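Local coordinates for glycoside hydrolase family 81 (Clostridium thermocellum, PDB 6FOP), which probably hydrolyses beta-1,3-glucans such as laminarin, as a family 81 glycoside hydrolase of the bacterial cellulosome, deposited here as a point mutant, at residues Ile107-Val112 and Asp227-Trp232; Thr243-Glu248 and Thr294-Val299; Lys312-Arg317 and Trp652-Asp657; Glu318-Tyr323 and Ser645-Tyr650. All blocks are in the same frame, centred on the assembly; numbering follows the deposited sequence.

Contact 1: Ile107-Val112 and Asp227-Trp232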
# COMPACT_ATOMS: atom_id res chain seq x y z
N ILE A 107 5.91 12.31 -12.35
CA ILE A 107 5.12 11.34 -11.60
C ILE A 107 4.57 12.08 -10.40
O ILE A 107 5.33 12.61 -9.59
CB ILE A 107 5.92 10.10 -11.20
CG1 ILE A 107 6.44 9.36 -12.44
CG2 ILE A 107 5.03 9.19 -10.36
CD1 ILE A 107 7.45 8.26 -12.15
N SER A 108 3.25 12.15 -10.32
CA SER A 108 2.59 12.75 -9.17
C SER A 108 1.90 11.67 -8.33
O SER A 108 2.15 10.47 -8.51
CB SER A 108 1.66 13.89 -9.61
OG SER A 108 0.69 13.41 -10.51
N ASP A 109 1.01 12.06 -7.43
CA ASP A 109 0.55 11.08 -6.44
C ASP A 109 -0.39 10.04 -7.01
O ASP A 109 -0.51 8.95 -6.45
CB ASP A 109 -0.09 11.80 -5.24
CG ASP A 109 0.93 12.60 -4.39
OD1 ASP A 109 2.14 12.55 -4.65
OD2 ASP A 109 0.48 13.27 -3.47
N PHE A 110 -1.07 10.36 -8.12
CA PHE A 110 -1.92 9.40 -8.83
C PHE A 110 -1.99 9.66 -10.33
O PHE A 110 -2.98 9.29 -10.99
CB PHE A 110 -3.31 9.24 -8.17
CG PHE A 110 -4.02 10.50 -7.74
CD1 PHE A 110 -3.73 11.10 -6.50
CD2 PHE A 110 -5.09 11.00 -8.48
CE1 PHE A 110 -4.43 12.20 -6.07
CE2 PHE A 110 -5.80 12.12 -8.04
CZ PHE A 110 -5.44 12.74 -6.85
N ALA A 111 -0.90 10.16 -10.90
CA ALA A 111 -0.80 10.31 -12.35
C ALA A 111 0.65 10.20 -12.78
O ALA A 111 1.58 10.37 -11.97
CB ALA A 111 -1.44 11.63 -12.81
N VAL A 112 0.83 10.02 -14.08
CA VAL A 112 2.16 10.00 -14.71
C VAL A 112 2.07 10.68 -16.07
O VAL A 112 1.11 10.46 -16.80
CB VAL A 112 2.73 8.57 -14.85
CG1 VAL A 112 1.78 7.64 -15.61
CG2 VAL A 112 4.11 8.55 -15.47
N ASP A 227 -1.34 17.90 -12.37
CA ASP A 227 -0.72 17.51 -11.09
C ASP A 227 -1.80 16.81 -10.27
O ASP A 227 -2.99 17.07 -10.43
CB ASP A 227 -0.14 18.72 -10.34
CG ASP A 227 0.89 18.34 -9.27
OD1 ASP A 227 1.38 17.21 -9.25
OD2 ASP A 227 1.22 19.23 -8.47
N THR A 228 -1.35 15.92 -9.38
CA THR A 228 -2.22 15.23 -8.43
C THR A 228 -1.49 15.16 -7.08
O THR A 228 -0.27 14.89 -7.03
CB THR A 228 -2.63 13.81 -8.89
OG1 THR A 228 -1.49 12.97 -9.03
CG2 THR A 228 -3.41 13.88 -10.22
N LYS A 229 -2.25 15.41 -6.01
CA LYS A 229 -1.69 15.52 -4.66
C LYS A 229 -2.62 14.95 -3.62
O LYS A 229 -3.83 15.23 -3.64
CB LYS A 229 -1.45 17.00 -4.31
CG LYS A 229 -0.36 17.70 -5.11
CD LYS A 229 1.04 17.48 -4.53
CE LYS A 229 2.13 17.63 -5.59
NZ LYS A 229 2.21 16.35 -6.38
N VAL A 230 -2.04 14.23 -2.66
CA VAL A 230 -2.73 13.89 -1.40
C VAL A 230 -2.16 14.68 -0.24
O VAL A 230 -0.98 15.00 -0.23
CB VAL A 230 -2.71 12.41 -1.07
CG1 VAL A 230 -3.43 11.65 -2.17
CG2 VAL A 230 -1.28 11.87 -0.84
N GLU A 231 -3.04 14.99 0.71
CA GLU A 231 -2.63 15.55 2.00
C GLU A 231 -3.45 14.83 3.06
O GLU A 231 -4.55 14.35 2.77
CB GLU A 231 -2.93 17.04 2.09
CG GLU A 231 -2.44 17.90 0.96
CD GLU A 231 -3.21 19.21 0.98
OE1 GLU A 231 -4.30 19.34 0.32
OE2 GLU A 231 -2.78 20.07 1.72
N TRP A 232 -2.93 14.74 4.28
CA TRP A 232 -3.63 14.04 5.36
C TRP A 232 -3.58 14.81 6.66
O TRP A 232 -2.68 15.63 6.88
CB TRP A 232 -3.08 12.63 5.58
CG TRP A 232 -1.64 12.58 5.84
CD1 TRP A 232 -1.02 12.71 7.07
CD2 TRP A 232 -0.60 12.37 4.89
NE1 TRP A 232 0.32 12.60 6.92
CE2 TRP A 232 0.62 12.39 5.60
CE3 TRP A 232 -0.58 12.16 3.50
CZ2 TRP A 232 1.85 12.23 4.96
CZ3 TRP A 232 0.63 11.99 2.89
CH2 TRP A 232 1.83 12.03 3.62

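Contact 2: Thr243-Glu248 and Thr294-Val299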
# COMPACT_ATOMS: atom_id res chain seq x y z
N THR A 243 -8.08 12.45 4.55
CA THR A 243 -7.20 12.56 3.38
C THR A 243 -7.92 13.40 2.31
O THR A 243 -9.09 13.14 2.03
CB THR A 243 -6.88 11.19 2.77
OG1 THR A 243 -6.41 10.32 3.81
CG2 THR A 243 -5.80 11.31 1.69
N THR A 244 -7.21 14.39 1.78
CA THR A 244 -7.70 15.21 0.67
C THR A 244 -6.94 14.80 -0.59
O THR A 244 -5.73 14.61 -0.55
CB THR A 244 -7.55 16.71 1.01
OG1 THR A 244 -8.30 16.96 2.21
CG2 THR A 244 -8.12 17.62 -0.07
N PHE A 245 -7.69 14.64 -1.69
CA PHE A 245 -7.17 14.31 -3.03
C PHE A 245 -7.44 15.49 -3.93
O PHE A 245 -8.59 15.93 -3.99
CB PHE A 245 -7.88 13.08 -3.57
CG PHE A 245 -7.70 11.87 -2.69
CD1 PHE A 245 -8.51 11.67 -1.60
CD2 PHE A 245 -6.73 10.94 -2.98
CE1 PHE A 245 -8.33 10.55 -0.78
CE2 PHE A 245 -6.53 9.83 -2.15
CZ PHE A 245 -7.34 9.66 -1.05
N THR A 246 -6.41 16.02 -4.57
CA THR A 246 -6.56 17.22 -5.42
C THR A 246 -5.88 17.01 -6.76
O THR A 246 -4.74 16.59 -6.83
CB THR A 246 -5.97 18.46 -4.72
OG1 THR A 246 -6.58 18.58 -3.42
CG2 THR A 246 -6.25 19.73 -5.51
N ALA A 247 -6.63 17.31 -7.83
CA ALA A 247 -6.10 17.34 -9.19
C ALA A 247 -6.04 18.78 -9.64
O ALA A 247 -6.99 19.53 -9.44
CB ALA A 247 -7.01 16.54 -10.12
N GLU A 248 -4.92 19.17 -10.21
CA GLU A 248 -4.77 20.46 -10.86
C GLU A 248 -5.14 20.25 -12.32
O GLU A 248 -4.64 19.33 -12.94
CB GLU A 248 -3.31 20.91 -10.76
CG GLU A 248 -2.96 22.20 -11.46
CD GLU A 248 -1.45 22.40 -11.48
OE1 GLU A 248 -0.74 21.81 -12.34
OE2 GLU A 248 -0.99 23.14 -10.60
N THR A 294 -12.42 18.86 -8.74
CA THR A 294 -10.99 18.70 -8.73
C THR A 294 -10.46 18.22 -7.38
O THR A 294 -9.27 18.01 -7.26
CB THR A 294 -10.30 20.00 -9.13
OG1 THR A 294 -10.78 21.06 -8.30
CG2 THR A 294 -10.58 20.28 -10.61
N SER A 295 -11.34 18.03 -6.39
CA SER A 295 -10.90 17.49 -5.12
C SER A 295 -12.02 16.80 -4.39
O SER A 295 -13.20 17.07 -4.61
CB SER A 295 -10.30 18.59 -4.23
OG SER A 295 -11.30 19.50 -3.82
N PHE A 296 -11.62 15.90 -3.50
CA PHE A 296 -12.53 15.27 -2.56
C PHE A 296 -11.74 14.82 -1.34
O PHE A 296 -10.51 14.80 -1.35
CB PHE A 296 -13.29 14.09 -3.19
CG PHE A 296 -12.44 12.89 -3.50
CD1 PHE A 296 -11.74 12.80 -4.69
CD2 PHE A 296 -12.38 11.80 -2.61
CE1 PHE A 296 -10.97 11.70 -5.00
CE2 PHE A 296 -11.63 10.69 -2.93
CZ PHE A 296 -10.91 10.65 -4.11
N LYS A 297 -12.48 14.43 -0.31
CA LYS A 297 -11.85 13.87 0.88
C LYS A 297 -12.45 12.55 1.27
O LYS A 297 -13.60 12.24 0.94
CB LYS A 297 -11.86 14.84 2.04
CG LYS A 297 -13.18 15.13 2.69
CD LYS A 297 -12.96 16.14 3.81
CE LYS A 297 -14.20 16.36 4.64
NZ LYS A 297 -13.94 17.37 5.70
N THR A 298 -11.65 11.78 2.01
CA THR A 298 -12.14 10.61 2.74
C THR A 298 -11.84 10.88 4.21
O THR A 298 -10.83 11.55 4.54
CB THR A 298 -11.44 9.31 2.30
OG1 THR A 298 -10.03 9.41 2.53
CG2 THR A 298 -11.72 9.00 0.85
N VAL A 299 -12.67 10.32 5.08
CA VAL A 299 -12.45 10.43 6.53
C VAL A 299 -12.70 9.04 7.12
O VAL A 299 -13.78 8.48 6.96
CB VAL A 299 -13.37 11.47 7.22
CG1 VAL A 299 -13.02 11.56 8.70
CG2 VAL A 299 -13.20 12.85 6.57
O HOH W 1 -8.60 9.36 5.07

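Contact 3: Lys312-Arg317 and Trp652-Asp657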
# COMPACT_ATOMS: atom_id res chain seq x y z
N LYS A 312 -2.82 -9.34 31.20
CA LYS A 312 -4.17 -9.64 31.68
C LYS A 312 -4.66 -11.03 31.33
O LYS A 312 -5.80 -11.37 31.59
CB LYS A 312 -5.18 -8.57 31.23
CG LYS A 312 -4.90 -7.20 31.78
CD LYS A 312 -5.11 -7.13 33.30
CE LYS A 312 -4.71 -5.76 33.81
NZ LYS A 312 -4.78 -5.64 35.30
N GLY A 313 -3.79 -11.87 30.79
CA GLY A 313 -4.22 -13.14 30.23
C GLY A 313 -4.47 -14.24 31.23
O GLY A 313 -3.97 -14.21 32.36
N THR A 314 -5.21 -15.25 30.77
CA THR A 314 -5.51 -16.45 31.54
C THR A 314 -4.40 -17.52 31.47
O THR A 314 -4.64 -18.68 31.83
CB THR A 314 -6.82 -17.08 31.04
OG1 THR A 314 -6.68 -17.44 29.67
CG2 THR A 314 -8.00 -16.13 31.20
N TYR A 315 -3.21 -17.13 31.05
CA TYR A 315 -2.07 -18.07 30.96
C TYR A 315 -1.59 -18.57 32.33
O TYR A 315 -1.68 -17.86 33.33
CB TYR A 315 -0.86 -17.45 30.20
CG TYR A 315 -0.73 -15.96 30.31
CD1 TYR A 315 -0.46 -15.31 31.52
CD2 TYR A 315 -0.93 -15.17 29.21
CE1 TYR A 315 -0.38 -13.92 31.60
CE2 TYR A 315 -0.87 -13.79 29.27
CZ TYR A 315 -0.60 -13.16 30.46
OH TYR A 315 -0.57 -11.79 30.50
N ASP A 316 -1.07 -19.79 32.32
CA ASP A 316 -0.18 -20.25 33.40
C ASP A 316 1.08 -19.38 33.31
O ASP A 316 1.86 -19.49 32.34
CB ASP A 316 0.08 -21.77 33.20
CG ASP A 316 1.21 -22.34 34.03
OD1 ASP A 316 1.81 -21.67 34.86
OD2 ASP A 316 1.53 -23.52 33.80
N ARG A 317 1.26 -18.51 34.30
CA ARG A 317 2.37 -17.55 34.28
C ARG A 317 3.73 -18.25 34.29
O ARG A 317 4.66 -17.75 33.68
CB ARG A 317 2.33 -16.57 35.45
CG ARG A 317 1.10 -15.73 35.52
CD ARG A 317 1.20 -14.77 36.71
NE ARG A 317 2.16 -13.69 36.51
CZ ARG A 317 1.98 -12.66 35.68
NH1 ARG A 317 0.85 -12.55 34.99
NH2 ARG A 317 2.92 -11.72 35.57
N TRP A 652 -0.96 -13.65 23.44
CA TRP A 652 -2.00 -13.05 22.62
C TRP A 652 -3.34 -13.75 22.86
O TRP A 652 -4.37 -13.11 23.20
CB TRP A 652 -1.60 -13.17 21.16
CG TRP A 652 -2.65 -12.78 20.16
CD1 TRP A 652 -3.60 -13.58 19.60
CD2 TRP A 652 -2.80 -11.50 19.55
NE1 TRP A 652 -4.35 -12.88 18.70
CE2 TRP A 652 -3.88 -11.60 18.65
CE3 TRP A 652 -2.15 -10.27 19.69
CZ2 TRP A 652 -4.31 -10.52 17.87
CZ3 TRP A 652 -2.56 -9.21 18.92
CH2 TRP A 652 -3.65 -9.33 18.04
N ILE A 653 -3.33 -15.06 22.71
CA ILE A 653 -4.57 -15.82 22.81
C ILE A 653 -5.20 -15.68 24.20
O ILE A 653 -6.41 -15.43 24.34
CB ILE A 653 -4.33 -17.30 22.48
CG1 ILE A 653 -3.97 -17.48 21.00
CG2 ILE A 653 -5.55 -18.13 22.82
CD1 ILE A 653 -3.44 -18.85 20.65
N CYS A 654 -4.36 -15.81 25.24
CA CYS A 654 -4.88 -15.79 26.62
C CYS A 654 -5.31 -14.39 27.05
O CYS A 654 -6.22 -14.24 27.87
CB CYS A 654 -3.85 -16.34 27.59
SG CYS A 654 -3.56 -18.12 27.40
N ASN A 655 -4.67 -13.33 26.50
CA ASN A 655 -5.18 -11.99 26.75
C ASN A 655 -6.56 -11.79 26.12
O ASN A 655 -7.45 -11.20 26.74
CB ASN A 655 -4.20 -10.91 26.31
CG ASN A 655 -3.28 -10.49 27.44
OD1 ASN A 655 -3.73 -9.92 28.44
ND2 ASN A 655 -1.99 -10.78 27.30
N LEU A 656 -6.77 -12.25 24.88
CA LEU A 656 -8.11 -12.12 24.30
C LEU A 656 -9.16 -12.92 25.07
O LEU A 656 -10.29 -12.50 25.23
CB LEU A 656 -8.11 -12.48 22.81
CG LEU A 656 -7.30 -11.52 21.92
CD1 LEU A 656 -7.16 -12.10 20.52
CD2 LEU A 656 -7.91 -10.15 21.89
N ASP A 657 -8.72 -14.06 25.61
CA ASP A 657 -9.56 -14.90 26.48
C ASP A 657 -10.09 -14.13 27.71
O ASP A 657 -11.25 -14.28 28.09
CB ASP A 657 -8.77 -16.15 26.89
CG ASP A 657 -9.61 -17.20 27.59
OD1 ASP A 657 -10.80 -17.43 27.25
OD2 ASP A 657 -9.07 -17.83 28.51

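Contact 4: Glu318-Tyr323 and Ser645-Tyr650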
# COMPACT_ATOMS: atom_id res chain seq x y z
N GLU A 318 3.85 -19.37 35.01
CA GLU A 318 5.13 -20.08 35.07
C GLU A 318 5.47 -20.68 33.71
O GLU A 318 6.64 -20.70 33.30
CB GLU A 318 5.12 -21.14 36.19
CG GLU A 318 5.01 -20.48 37.56
CD GLU A 318 5.38 -21.37 38.73
OE1 GLU A 318 6.42 -22.05 38.63
OE2 GLU A 318 4.65 -21.34 39.74
N ALA A 319 4.45 -21.19 33.02
CA ALA A 319 4.67 -21.71 31.66
C ALA A 319 5.05 -20.58 30.69
O ALA A 319 6.00 -20.72 29.92
CB ALA A 319 3.45 -22.44 31.14
N LEU A 320 4.35 -19.45 30.80
CA LEU A 320 4.69 -18.30 29.95
C LEU A 320 6.13 -17.86 30.16
O LEU A 320 6.85 -17.56 29.21
CB LEU A 320 3.69 -17.17 30.20
CG LEU A 320 3.81 -15.97 29.27
CD1 LEU A 320 3.40 -16.37 27.88
CD2 LEU A 320 2.95 -14.80 29.71
N ASN A 321 6.55 -17.84 31.43
CA ASN A 321 7.91 -17.47 31.77
C ASN A 321 8.89 -18.46 31.18
O ASN A 321 9.96 -18.08 30.70
CB ASN A 321 8.08 -17.37 33.28
CG ASN A 321 9.43 -16.82 33.67
OD1 ASN A 321 9.77 -15.71 33.35
ND2 ASN A 321 10.22 -17.63 34.35
N ARG A 322 8.55 -19.75 31.25
CA ARG A 322 9.42 -20.73 30.63
C ARG A 322 9.52 -20.53 29.11
O ARG A 322 10.63 -20.65 28.54
CB ARG A 322 8.94 -22.16 30.93
CG ARG A 322 9.71 -23.24 30.18
CD ARG A 322 9.42 -24.62 30.71
NE ARG A 322 8.00 -24.93 30.79
CZ ARG A 322 7.24 -25.32 29.77
NH1 ARG A 322 7.77 -25.47 28.55
NH2 ARG A 322 5.95 -25.55 29.97
N TYR A 323 8.41 -20.22 28.46
CA TYR A 323 8.47 -19.91 27.04
C TYR A 323 9.39 -18.73 26.74
O TYR A 323 10.13 -18.76 25.76
CB TYR A 323 7.06 -19.66 26.44
CG TYR A 323 6.03 -20.73 26.70
CD1 TYR A 323 6.38 -22.04 26.95
CD2 TYR A 323 4.68 -20.41 26.73
CE1 TYR A 323 5.41 -23.00 27.22
CE2 TYR A 323 3.71 -21.34 27.01
CZ TYR A 323 4.07 -22.64 27.30
OH TYR A 323 3.09 -23.56 27.57
N SER A 645 6.74 -16.63 18.43
CA SER A 645 7.24 -17.36 19.60
C SER A 645 6.07 -17.96 20.34
O SER A 645 4.97 -17.42 20.34
CB SER A 645 8.04 -16.43 20.52
OG SER A 645 7.27 -15.40 21.12
N LYS A 646 6.33 -19.05 21.05
CA LYS A 646 5.32 -19.61 21.92
C LYS A 646 4.83 -18.56 22.93
O LYS A 646 3.63 -18.45 23.19
CB LYS A 646 5.84 -20.83 22.69
CG LYS A 646 6.24 -21.99 21.79
CD LYS A 646 6.72 -23.21 22.53
CE LYS A 646 7.28 -24.21 21.54
NZ LYS A 646 7.53 -25.56 22.12
N ALA A 647 5.78 -17.80 23.50
CA ALA A 647 5.40 -16.81 24.50
C ALA A 647 4.42 -15.80 23.91
O ALA A 647 3.38 -15.51 24.50
CB ALA A 647 6.63 -16.10 25.02
N HIS A 648 4.75 -15.23 22.75
CA HIS A 648 3.89 -14.19 22.17
C HIS A 648 2.53 -14.75 21.71
O HIS A 648 1.49 -14.12 21.95
CB HIS A 648 4.62 -13.52 21.02
CG HIS A 648 3.82 -12.48 20.31
ND1 HIS A 648 3.38 -12.66 19.02
CD2 HIS A 648 3.31 -11.30 20.72
CE1 HIS A 648 2.71 -11.60 18.64
NE2 HIS A 648 2.65 -10.76 19.65
N THR A 649 2.55 -15.94 21.10
CA THR A 649 1.30 -16.58 20.64
C THR A 649 0.38 -16.86 21.81
O THR A 649 -0.81 -16.51 21.76
CB THR A 649 1.63 -17.88 19.89
OG1 THR A 649 2.33 -17.55 18.67
CG2 THR A 649 0.39 -18.70 19.59
N TYR A 650 0.93 -17.45 22.87
CA TYR A 650 0.07 -17.80 23.97
C TYR A 650 -0.38 -16.60 24.79
O TYR A 650 -1.51 -16.57 25.25
CB TYR A 650 0.74 -18.85 24.81
CG TYR A 650 -0.21 -19.63 25.65
CD1 TYR A 650 -1.30 -20.28 25.09
CD2 TYR A 650 -0.00 -19.75 27.02
CE1 TYR A 650 -2.16 -21.03 25.87
CE2 TYR A 650 -0.84 -20.52 27.82
CZ TYR A 650 -1.94 -21.14 27.23
OH TYR A 650 -2.80 -21.90 27.97
O HOH W 2 8.64 -18.46 23.37

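Contact 1: Ile107-Val112 and Asp227-Trp232
Ser108 meets Thr228 hydroxyl to hydroxyl: OG and OG1 lie 2.7 Å apart, and either could give the proton. Ser108 starts a tight reversal, closed by its own N bonding to Ala111 O, that turns toward strand 223-235. At Asp109 the backbone N donates to Thr228 O over 3.1 Å, coming from well above the carbonyl plane, and Lys229 NZ meets the same oxygen from the opposite face; the aspartate side chain reaches further along the strand. Its OD2 accepts Val230 N at 2.8 Å through the anti lone pair, in a fairly straight bond of 166°, and the same oxygen pairs with Arg459. Phe110 then uses Thr228 twice. Its N donates to OG1 over 2.8 Å, giving that buried hydroxyl a second partner, and its ring is pressed against the methine: Thr228 CB stands 3.5 Å from the Phe110 ring centroid, only 3° off the normal, a CH-pi contact. Ala111 CB rests 4.0 Å from Thr228 CG2. One threonine therefore serves polar and apolar neighbours through different branches. The result is typical of a beta-hairpin turn, here between strands 103-107 and 111-118, docked on the edge strand of a second antiparallel sheet.

Contact 2: Thr243-Glu248 and Thr294-Val299
Phe245 and Phe296 have ring planes that are near parallel (12°) but slid apart so that they barely overlap, the centroids separated by 4.7 Å. The face of Phe296 takes Phe245 CD1, which sits 3.5 Å above the plane toward the rim, and Phe245 CB approaches the same ring as a CH-pi partner. At the edge of the Phe245 ring, in its plane, are Phe296 O and Thr298 OG1. The first torsions differ: Phe245 CG is anti to its carbonyl carbon (chi1 -60°), whereas Phe296 CG lies between N and the carbonyl carbon (chi1 69°), sending the two CG atoms off differently from their paired CA atoms. Gln267 and Tyr473 touch both rings from beyond the strands.

The backbones form an antiparallel ladder in which strand 240-251 is the middle of three, with 223-235 on its other flank. Phe245 and Phe296 are a hydrogen-bonded pair: Phe245 N donates to Phe296 O over 2.8 Å and Phe296 N returns to Phe245 O at 3.1 Å. Thr243 and Thr298 are bonded in the same reciprocal way, and Ala247 N reaches Thr294 O over 2.8 Å. Thr244 and Thr246 face the other side of the sheet with Lys297 and Ser295, in non-hydrogen-bonded pairs. Side by side on the phenylalanine face, Thr243 and Thr298 share a water, which bonds to Thr243 OG1 at 2.7 Å and to Thr298 OG1 at 2.9 Å.

Contact 3: Lys312-Arg317 and Trp652-Asp657
Gly313 brings its backbone against the helix at Asn655, the two CA atoms only 3.8 Å apart, in an irregular segment that passes the side of helix 646-659. Thr314 N donates to Cys654 O at 3.2 Å, from 62° out of the carbonyl plane. Just before it, Asn655 OD1 accepts Lys312 N over 3.0 Å, in the amide plane and on a lone pair, while Asn655 ND2 bonds to His651 O, which helps fix the rotation of the amide. Tyr315 folds back beneath the glycine: Gly313 CA lies over one face of its ring, toward the rim, and Gly313 N makes a weak bond to Tyr315 OH, whose stronger partner is Asp311. The ring also packs on the helix, with CD2 3.5 Å from Cys654 CB. Further along, Asp657, with CG anti to its backbone N (chi1 -170°), offers OD2 to the threonine: Thr314 OG1 donates to it at 2.7 Å, on the anti lone pair, and the two side chains cross at about a right angle. Because Lys631 NZ donates to the same threonine hydroxyl, OG1 accepts from a cation and gives to a carboxylate, an order that probably polarises it and strengthens its bond to Asp657.

Contact 4: Glu318-Tyr323 and Ser645-Tyr650
Tyr323 and Ala647 have the nearest CA atoms across the two segments, and their CB atoms are 3.9 Å apart. The helices are 317-329 and 646-659, the first and last of the mainly helical C-terminal half; their meeting is consistent with the (alpha/alpha)6 barrel expected of the six-hairpin clan. The short axes pass 8.8 Å apart at 140°, so the helices run roughly antiparallel, with a small alanine at the interface. Beside it, Lys646 contributes its methylene, CB lying 4.0 Å from Tyr323 CG, and the two side chains cross at about a right angle before the lysine chain extends away to Glu636 O. On the other flank Leu320, its CG anti to its own N (chi1 -173°), touches the backbone of the second helix, with CD1 3.5 Å from Ala647 O. Tyr650 CD2 lies at the edge of the Tyr323 ring, near its plane, in the conformer given. A water joins the two backbones, donating to Tyr323 O at 2.8 Å and accepting Ala647 N at 2.9 Å.

Outward of this layer, polar and apolar neighbours position it. Tyr323 OH bonds to Glu636, which also pairs with Arg322, so one carboxylate ties two residues of the first helix. Ser645 is the N-cap of the second, its OG accepting His648 N at 3.0 Å. Leu320 is backed by Ile355 and Leu359 of helix 339-359. Within its own helix, the Tyr323 ring has Ala319 O 3.1 Å above the plane, over its centre.

In the fold
Contacts 1 and 2 share a three-stranded sheet: strand 223-235 receives the hairpin turn in the first and pairs with 240-251, the strand that carries the second. They meet through probable backbone bonds between these neighbouring strands and through Val230 on Phe245. Contacts 3 and 4, with contact 4 nested inside the chain loop closed by contact 3, both use helix 646-659 and meet through Tyr315, which packs on Tyr650 and Leu320. About 45 Å separates the centres of contacts 1 and 3. Contacts 1 and 4 are buried, 2 and 3 only partly so. Chemistry follows the elements: backbone and side-chain bonds mix at a strand edge in contact 1, a backbone ladder dominates contact 2, a coil bonds to a helix flank in contact 3, and apolar helix packing prevails in contact 4.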